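Local structure of flagellar protein FlgA (Thermotoga maritima, 3FRN) at residues A[157-160]-A[161-164]. The protein is a periplasmic flagellar protein that probably acts as a chaperone in the assembly of the basal-body P-ring. Numbering follows the deposited sequence.
Sequences VIKE and EDVR
Lys159 and Asp162 close a local turn just before strand 163-169, on the loop that follows strand 132-148. Two hydrogen bonds tie the pair in opposite directions. Asp162 N donates to Lys159 O at 2.8 Å, with the donor 46° out of the carbonyl plane. Lys159 N gives a nearly straight bond (170°) to Asp162 OD2 at 3.1 Å, and meets the carboxylate from above its plane. The i to i+3 backbone bond, with Glu160 and Glu161 at the corners, is that of a type I beta-turn. It lies within the SAF domain and leads the chain into the strand that pairs antiparallel with 132-148. With CG beside its own backbone N (chi1 -55°), the Asp162 carboxylate reaches back to Lys159 N. The bent chain of Lys159 runs alongside it, with CG 3.5 Å from Asp162 OD1, while Lys159 NZ makes only a long salt bridge to Asp162 OD1, at 3.7 Å. Putting an alanine at Asp162 would probably leave Lys159 N without its side-chain acceptor and remove the long, weak charge pairing with the lysine. Ile158 CG2 touches Val163 CG1 at 3.9 Å, the side chains crossing at about a right angle. Val163 also packs on Val146, Leu148 and Leu199.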
# COMPACT_ATOMS: atom_id res chain seq x y z
N VAL A 157 25.49 2.89 -4.69
CA VAL A 157 24.91 3.78 -3.69
C VAL A 157 23.78 4.58 -4.34
O VAL A 157 23.96 5.15 -5.41
CB VAL A 157 25.97 4.77 -3.10
CG1 VAL A 157 25.32 5.92 -2.32
CG2 VAL A 157 26.96 4.02 -2.23
N ILE A 158 22.61 4.60 -3.69
CA ILE A 158 21.51 5.44 -4.15
C ILE A 158 21.79 6.91 -3.81
O ILE A 158 22.07 7.24 -2.66
CB ILE A 158 20.16 5.05 -3.49
CG1 ILE A 158 19.96 3.53 -3.48
CG2 ILE A 158 19.00 5.82 -4.14
CD1 ILE A 158 19.54 2.93 -4.80
N LYS A 159 21.72 7.77 -4.82
CA LYS A 159 21.78 9.21 -4.61
C LYS A 159 20.51 9.89 -5.10
O LYS A 159 19.70 9.27 -5.80
CB LYS A 159 23.03 9.84 -5.25
CG LYS A 159 23.44 9.30 -6.62
CD LYS A 159 24.53 8.23 -6.51
CE LYS A 159 25.60 8.39 -7.59
NZ LYS A 159 25.06 8.68 -8.94
N GLU A 160 20.33 11.16 -4.74
CA GLU A 160 19.10 11.92 -5.03
C GLU A 160 18.75 11.95 -6.52
O GLU A 160 17.59 12.10 -6.89
CB GLU A 160 19.20 13.34 -4.49
CG GLU A 160 19.59 13.43 -3.02
CD GLU A 160 19.37 14.81 -2.43
OE1 GLU A 160 18.68 14.89 -1.39
OE2 GLU A 160 19.90 15.80 -2.98
N GLU A 161 19.77 11.79 -7.37
CA GLU A 161 19.60 11.81 -8.81
C GLU A 161 19.03 10.50 -9.35
O GLU A 161 18.55 10.44 -10.49
CB GLU A 161 20.95 12.09 -9.49
CG GLU A 161 20.84 12.98 -10.71
CD GLU A 161 20.47 14.42 -10.36
OE1 GLU A 161 19.80 15.08 -11.19
OE2 GLU A 161 20.85 14.89 -9.27
N ASP A 162 19.08 9.45 -8.54
CA ASP A 162 18.64 8.13 -8.98
C ASP A 162 17.14 7.97 -8.81
O ASP A 162 16.51 7.13 -9.45
CB ASP A 162 19.39 7.03 -8.22
CG ASP A 162 20.91 7.15 -8.33
OD1 ASP A 162 21.41 8.00 -9.10
OD2 ASP A 162 21.61 6.39 -7.63
N VAL A 163 16.55 8.78 -7.93
CA VAL A 163 15.17 8.54 -7.51
C VAL A 163 14.24 9.74 -7.66
O VAL A 163 14.65 10.90 -7.56
CB VAL A 163 15.09 7.99 -6.06
CG1 VAL A 163 15.69 6.59 -5.97
CG2 VAL A 163 15.76 8.93 -5.07
N ARG A 164 12.97 9.44 -7.93
CA ARG A 164 11.91 10.43 -7.89
C ARG A 164 10.76 9.89 -7.04
O ARG A 164 10.78 8.73 -6.61
CB ARG A 164 11.42 10.79 -9.29
CG ARG A 164 10.73 9.65 -10.02
CD ARG A 164 10.11 10.09 -11.33
NE ARG A 164 9.69 8.93 -12.11
CZ ARG A 164 10.43 8.34 -13.04
NH1 ARG A 164 11.64 8.81 -13.33
NH2 ARG A 164 9.97 7.28 -13.68